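Local coordinates for putative HAD-hydrolase YfnB (Bacillus subtilis, PDB 3ED5), which is a putative hydrolase of the haloacid dehalogenase superfamily, possibly acting on 5'-nucleotides, though its true substrate is not established, at residues Gln53-Ala58 with Gly62-Asp67; Asn71-Ala76 with Gln92-Phe97. All coordinates share one frame; numbering follows the deposited sequence.

Contact 1 (Gln53-Ala58 with Gly62-Asp67)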
loop_
_atom_site.group_PDB
_atom_site.type_symbol
_atom_site.label_atom_id
_atom_site.label_comp_id
_atom_site.label_asym_id
_atom_site.label_seq_id
_atom_site.Cartn_x
_atom_site.Cartn_y
_atom_site.Cartn_z
ATOM N N GLN A 53 2.033 10.981 6.826
ATOM C CA GLN A 53 1.111 10.015 7.481
ATOM C C GLN A 53 -0.235 10.676 7.835
ATOM O O GLN A 53 -1.288 10.106 7.556
ATOM C CB GLN A 53 1.756 9.337 8.716
ATOM C CG GLN A 53 0.811 8.510 9.630
ATOM C CD GLN A 53 0.283 7.228 8.987
ATOM O OE1 GLN A 53 0.822 6.759 7.974
ATOM N NE2 GLN A 53 -0.787 6.645 9.578
ATOM N N GLY A 54 -0.203 11.872 8.419
ATOM C CA GLY A 54 -1.425 12.579 8.790
ATOM C C GLY A 54 -2.291 12.932 7.591
ATOM O O GLY A 54 -3.505 12.900 7.688
ATOM N N LEU A 55 -1.662 13.314 6.477
ATOM C CA LEU A 55 -2.413 13.696 5.283
ATOM C C LEU A 55 -3.036 12.434 4.662
ATOM O O LEU A 55 -4.222 12.445 4.336
ATOM C CB LEU A 55 -1.521 14.430 4.270
ATOM C CG LEU A 55 -0.897 15.758 4.750
ATOM C CD1 LEU A 55 0.127 16.219 3.719
ATOM C CD2 LEU A 55 -1.973 16.820 4.952
ATOM N N TRP A 56 -2.268 11.348 4.549
ATOM C CA TRP A 56 -2.870 10.096 4.004
ATOM C C TRP A 56 -4.000 9.617 4.902
ATOM O O TRP A 56 -5.033 9.139 4.405
ATOM C CB TRP A 56 -1.844 8.962 3.760
ATOM C CG TRP A 56 -1.053 9.177 2.533
ATOM C CD1 TRP A 56 0.110 9.969 2.423
ATOM C CD2 TRP A 56 -1.337 8.709 1.211
ATOM N NE1 TRP A 56 0.550 9.965 1.117
ATOM C CE2 TRP A 56 -0.314 9.198 0.359
ATOM C CE3 TRP A 56 -2.324 7.839 0.664
ATOM C CZ2 TRP A 56 -0.258 8.900 -1.009
ATOM C CZ3 TRP A 56 -2.275 7.556 -0.720
ATOM C CH2 TRP A 56 -1.249 8.089 -1.544
ATOM N N ARG A 57 -3.840 9.734 6.217
ATOM C CA ARG A 57 -4.949 9.349 7.100
ATOM C C ARG A 57 -6.188 10.196 6.827
ATOM O O ARG A 57 -7.304 9.667 6.789
ATOM C CB ARG A 57 -4.592 9.436 8.597
ATOM C CG ARG A 57 -3.684 8.281 9.037
ATOM C CD ARG A 57 -4.454 6.921 9.044
ATOM N NE ARG A 57 -5.508 6.975 10.046
ATOM C CZ ARG A 57 -6.800 6.777 9.819
ATOM N NH1 ARG A 57 -7.251 6.457 8.609
ATOM N NH2 ARG A 57 -7.650 6.876 10.831
ATOM N N ALA A 58 -6.002 11.507 6.642
ATOM C CA ALA A 58 -7.144 12.407 6.351
ATOM C C ALA A 58 -7.837 11.957 5.055
ATOM O O ALA A 58 -9.085 11.874 4.993
ATOM C CB ALA A 58 -6.702 13.878 6.280
ATOM N N GLY A 62 -11.743 10.330 4.430
ATOM C CA GLY A 62 -12.663 11.098 3.591
ATOM C C GLY A 62 -12.643 12.603 3.817
ATOM O O GLY A 62 -13.573 13.324 3.437
ATOM N N LYS A 63 -11.548 13.074 4.413
ATOM C CA LYS A 63 -11.432 14.471 4.830
ATOM C C LYS A 63 -10.537 15.282 3.909
ATOM O O LYS A 63 -10.336 16.505 4.122
ATOM C CB LYS A 63 -10.904 14.517 6.279
ATOM C CG LYS A 63 -11.936 13.975 7.278
ATOM C CD LYS A 63 -11.366 13.950 8.696
ATOM C CE LYS A 63 -12.427 13.560 9.704
ATOM N NZ LYS A 63 -12.011 14.014 11.078
HETATM N N MSE A 64 -10.010 14.626 2.872
HETATM C CA MSE A 64 -9.091 15.261 1.940
HETATM C C MSE A 64 -9.031 14.380 0.712
HETATM O O MSE A 64 -9.235 13.150 0.813
HETATM C CB MSE A 64 -7.700 15.438 2.600
HETATM C CG MSE A 64 -6.654 16.009 1.716
HETATM SE SE MSE A 64 -4.973 16.400 2.750
HETATM C CE MSE A 64 -5.669 17.520 4.107
ATOM N N THR A 65 -8.845 14.994 -0.453
ATOM C CA THR A 65 -8.614 14.217 -1.677
ATOM C C THR A 65 -7.161 13.768 -1.744
ATOM O O THR A 65 -6.273 14.415 -1.162
ATOM C CB THR A 65 -8.937 15.005 -2.960
ATOM O OG1 THR A 65 -8.040 16.114 -3.077
ATOM C CG2 THR A 65 -10.382 15.491 -2.971
ATOM N N ARG A 66 -6.893 12.685 -2.473
ATOM C CA ARG A 66 -5.491 12.262 -2.626
ATOM C C ARG A 66 -4.645 13.331 -3.331
ATOM O O ARG A 66 -3.451 13.501 -3.008
ATOM C CB ARG A 66 -5.387 10.934 -3.376
ATOM C CG ARG A 66 -4.035 10.232 -3.112
ATOM C CD ARG A 66 -3.907 8.968 -3.964
ATOM N NE ARG A 66 -4.022 9.312 -5.377
ATOM C CZ ARG A 66 -4.392 8.454 -6.323
ATOM N NH1 ARG A 66 -4.693 7.201 -5.984
ATOM N NH2 ARG A 66 -4.482 8.854 -7.589
ATOM N N ASP A 67 -5.238 14.016 -4.313
ATOM C CA ASP A 67 -4.486 15.068 -5.024
ATOM C C ASP A 67 -3.999 16.109 -4.014
ATOM O O ASP A 67 -2.842 16.594 -4.112
ATOM C CB ASP A 67 -5.353 15.766 -6.086
ATOM C CG ASP A 67 -5.462 14.978 -7.398
ATOM O OD1 ASP A 67 -4.915 13.868 -7.527
ATOM O OD2 ASP A 67 -6.098 15.520 -8.328
#

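Contact 2 (Asn71-Ala76 with Gln92-Phe97). With FMT (formic acid), chain B; FMT (formic acid), chain F.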
loop_
_atom_site.group_PDB
_atom_site.type_symbol
_atom_site.label_atom_id
_atom_site.label_comp_id
_atom_site.label_asym_id
_atom_site.label_seq_id
_atom_site.Cartn_x
_atom_site.Cartn_y
_atom_site.Cartn_z
ATOM N N ASN A 71 -0.032 16.873 -3.357
ATOM C CA ASN A 71 0.368 18.221 -3.831
ATOM C C ASN A 71 0.599 19.226 -2.724
ATOM O O ASN A 71 1.039 20.366 -2.993
ATOM C CB ASN A 71 -0.591 18.740 -4.898
ATOM C CG ASN A 71 -0.502 17.926 -6.158
ATOM O OD1 ASN A 71 0.587 17.522 -6.550
ATOM N ND2 ASN A 71 -1.636 17.671 -6.802
ATOM N N THR A 72 0.300 18.841 -1.488
ATOM C CA THR A 72 0.643 19.758 -0.394
ATOM C C THR A 72 1.722 19.277 0.566
ATOM O O THR A 72 2.287 20.100 1.302
ATOM C CB THR A 72 -0.584 20.233 0.408
ATOM O OG1 THR A 72 -1.242 19.110 0.977
ATOM C CG2 THR A 72 -1.585 20.975 -0.489
ATOM N N ARG A 73 2.015 17.982 0.598
ATOM C CA ARG A 73 2.918 17.452 1.631
ATOM C C ARG A 73 4.299 18.133 1.566
ATOM O O ARG A 73 4.856 18.513 2.612
ATOM C CB ARG A 73 3.050 15.923 1.555
ATOM C CG ARG A 73 3.549 15.418 0.190
ATOM C CD ARG A 73 3.281 13.886 0.084
ATOM N NE ARG A 73 3.555 13.356 -1.245
ATOM C CZ ARG A 73 3.445 12.057 -1.538
ATOM N NH1 ARG A 73 3.148 11.188 -0.559
ATOM N NH2 ARG A 73 3.694 11.626 -2.765
ATOM N N PHE A 74 4.839 18.317 0.365
ATOM C CA PHE A 74 6.207 18.920 0.285
ATOM C C PHE A 74 6.225 20.412 0.522
ATOM O O PHE A 74 7.215 20.945 1.029
ATOM C CB PHE A 74 6.912 18.580 -1.033
ATOM C CG PHE A 74 7.166 17.122 -1.177
ATOM C CD1 PHE A 74 8.097 16.488 -0.363
ATOM C CD2 PHE A 74 6.421 16.354 -2.083
ATOM C CE1 PHE A 74 8.285 15.069 -0.475
ATOM C CE2 PHE A 74 6.610 14.982 -2.191
ATOM C CZ PHE A 74 7.524 14.344 -1.385
ATOM N N SER A 75 5.150 21.104 0.168
ATOM C CA SER A 75 5.071 22.517 0.521
ATOM C C SER A 75 4.825 22.694 2.022
ATOM O O SER A 75 5.428 23.595 2.624
ATOM C CB SER A 75 4.050 23.284 -0.318
ATOM O OG SER A 75 2.887 22.509 -0.487
ATOM N N ALA A 76 3.990 21.839 2.625
ATOM C CA ALA A 76 3.802 21.894 4.104
ATOM C C ALA A 76 5.132 21.694 4.830
ATOM O O ALA A 76 5.448 22.419 5.785
ATOM C CB ALA A 76 2.793 20.843 4.567
ATOM N N GLN A 92 5.570 16.409 -8.435
ATOM C CA GLN A 92 5.832 15.872 -9.752
ATOM C C GLN A 92 7.267 15.314 -9.837
ATOM O O GLN A 92 7.494 14.232 -10.408
ATOM C CB GLN A 92 5.561 16.974 -10.764
ATOM C CG GLN A 92 5.964 16.734 -12.181
ATOM C CD GLN A 92 5.742 18.025 -12.991
ATOM O OE1 GLN A 92 4.610 18.355 -13.351
ATOM N NE2 GLN A 92 6.821 18.776 -13.237
ATOM N N LYS A 93 8.237 16.028 -9.246
ATOM C CA LYS A 93 9.636 15.546 -9.258
ATOM C C LYS A 93 9.818 14.289 -8.401
ATOM O O LYS A 93 10.449 13.310 -8.810
ATOM C CB LYS A 93 10.607 16.658 -8.788
ATOM C CG LYS A 93 10.721 17.802 -9.768
ATOM C CD LYS A 93 11.461 18.978 -9.123
ATOM C CE LYS A 93 11.689 20.108 -10.104
ATOM N NZ LYS A 93 13.127 20.252 -10.462
ATOM N N TYR A 94 9.251 14.323 -7.203
ATOM C CA TYR A 94 9.273 13.208 -6.293
ATOM C C TYR A 94 8.651 11.974 -6.947
ATOM O O TYR A 94 9.192 10.840 -6.857
ATOM C CB TYR A 94 8.411 13.562 -5.089
ATOM C CG TYR A 94 8.331 12.459 -4.078
ATOM C CD1 TYR A 94 9.452 12.112 -3.354
ATOM C CD2 TYR A 94 7.133 11.765 -3.840
ATOM C CE1 TYR A 94 9.419 11.138 -2.387
ATOM C CE2 TYR A 94 7.083 10.756 -2.828
ATOM C CZ TYR A 94 8.263 10.459 -2.128
ATOM O OH TYR A 94 8.365 9.516 -1.136
ATOM N N ARG A 95 7.528 12.215 -7.602
ATOM C CA ARG A 95 6.725 11.126 -8.210
ATOM C C ARG A 95 7.554 10.330 -9.240
ATOM O O ARG A 95 7.478 9.084 -9.318
ATOM C CB ARG A 95 5.475 11.748 -8.891
ATOM C CG ARG A 95 4.579 10.765 -9.675
ATOM C CD ARG A 95 3.936 9.745 -8.768
ATOM N NE ARG A 95 3.327 10.296 -7.526
ATOM C CZ ARG A 95 2.850 9.549 -6.538
ATOM N NH1 ARG A 95 2.839 8.215 -6.653
ATOM N NH2 ARG A 95 2.342 10.109 -5.437
ATOM N N ARG A 96 8.298 11.052 -10.069
ATOM C CA ARG A 96 9.141 10.420 -11.071
ATOM C C ARG A 96 10.175 9.492 -10.418
ATOM O O ARG A 96 10.355 8.344 -10.864
ATOM C CB ARG A 96 9.789 11.448 -11.988
ATOM C CG ARG A 96 10.414 10.813 -13.206
ATOM C CD ARG A 96 11.839 10.379 -12.940
ATOM N NE ARG A 96 12.733 11.532 -12.956
ATOM C CZ ARG A 96 14.057 11.456 -13.033
ATOM N NH1 ARG A 96 14.662 10.263 -13.080
ATOM N NH2 ARG A 96 14.772 12.576 -13.055
ATOM N N PHE A 97 10.827 9.975 -9.357
ATOM C CA PHE A 97 11.806 9.150 -8.634
ATOM C C PHE A 97 11.165 7.978 -7.902
ATOM O O PHE A 97 11.717 6.879 -7.899
ATOM C CB PHE A 97 12.575 9.967 -7.609
ATOM C CG PHE A 97 13.407 11.075 -8.205
ATOM C CD1 PHE A 97 14.262 10.828 -9.286
ATOM C CD2 PHE A 97 13.346 12.357 -7.659
ATOM C CE1 PHE A 97 15.068 11.861 -9.832
ATOM C CE2 PHE A 97 14.150 13.400 -8.195
ATOM C CZ PHE A 97 15.001 13.149 -9.283
HETATM C C FMT B . 2.750 7.894 -2.470
HETATM O O1 FMT B . 3.561 8.616 -1.915
HETATM O O2 FMT B . 1.981 8.287 -3.329
HETATM C C FMT F . -4.531 19.659 -5.145
HETATM O O1 FMT F . -4.018 19.414 -6.234
HETATM O O2 FMT F . -5.708 19.414 -4.870
#

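Contact 1 (Gln53-Ala58 with Gly62-Asp67)
In the helical cap inserted between strands 9-12 and 120-125, the tight turn between helices 42-60 and 66-80 closes with a Schellman motif at Gly62, whose positive phi of 84° lets the chain leave helix 42-60. Lys63 N donates to Ala58 O at 2.8 Å, with an N-H...O angle of 160°. Past that bond the chain runs extended through Met64, a selenomethionine, whose CB packs against Ala58 CB at 4.1 Å. With CG anti to the backbone N (chi1 177°), Met64 reaches back along helix 42-60 and lays SE 3.7 Å from Leu55 CD2; the bend at the last torsion turns only CE. Thr65 N-caps helix 66-80 through OG1, which takes the N-H of Glu68. At the first residue of that helix, the aliphatic part of Arg66 crosses the six-membered end of the Trp56 indole, Arg66 CD standing 3.7 Å from Trp56 CH2; its guanidinium goes on to a salt bridge with Glu152 and to Asn126 O. Trp56 also packs on Val69 and Arg73 of helix 66-80. An alanine in its place would probably strip the indole from the Arg66 methylenes and open a gap beside Val69 and Arg73. On another side of helix 42-60, Arg57 touches helix 186-195.

Contact 2 (Asn71-Ala76 with Gln92-Phe97)
Helices 66-80 and 87-98 cross steeply here, the axes of their short segments 110° apart and 10.8 Å at closest approach, so long side chains must bridge the distance. Phe74 and Tyr94 fill the middle: Phe74 CZ sits over the centre of the Tyr94 ring, 3.4 Å from Tyr94 CG, with the ring planes at 57°. With CG anti to the backbone N (chi1 179°) the Tyr94 ring is sent toward helix 66-80, and the second torsion turns a face to Phe74. Beside this pair Arg73 stretches out, and Tyr94 CE2 comes over one face of its guanidinium, 3.5 Å from Arg73 NH2, with the two planes nearly perpendicular. Arg73 NH2 also lies 3.4 Å from Arg95 NH2, two like-charged donors whose closeness is probably eased by Glu91, with OE1 on Arg73 and OE2 on Arg95. A formic acid molecule, probably from the crystallisation liquor, also bridges them: its O1 accepts from Arg73 NH1 at 2.9 Å and from Arg73 NH2 at 3.1 Å, and its O2 takes Arg95 NH2 at 2.8 Å. Asn52 and Thr131 add further bonds to Arg73 NH1 and Arg95 NH1. Around this buried packing of the helical cap, Tyr48 of helix 42-60 lies nearly parallel to the Phe74 ring, and helix 21-35 packs against Tyr94 through Glu25, Ala28 and Leu29.

How the contacts relate
Helix 66-80 of the cap serves both contacts: contact 1 joins its first turn to the end of helix 42-60, and contact 2 sets its middle against helix 87-98. Contact 1 is local and near the surface, built from a backbone bond at the turn and apolar packing. Contact 2 is buried, pairing aromatic rings with arginines whose charge is met chiefly by Glu91, with a formic acid bound between them. Arg73 links the two, since Leu55 CD1 packs on Arg73 CB at 3.6 Å and Trp56 NE1 lies 3.3 Å from Arg73 NH1. Trp56 is about 9 Å, side chain to side chain, from Asp13, the nucleophile by similarity on the parallel-sheet core, whereas contact 2 lies away from that site.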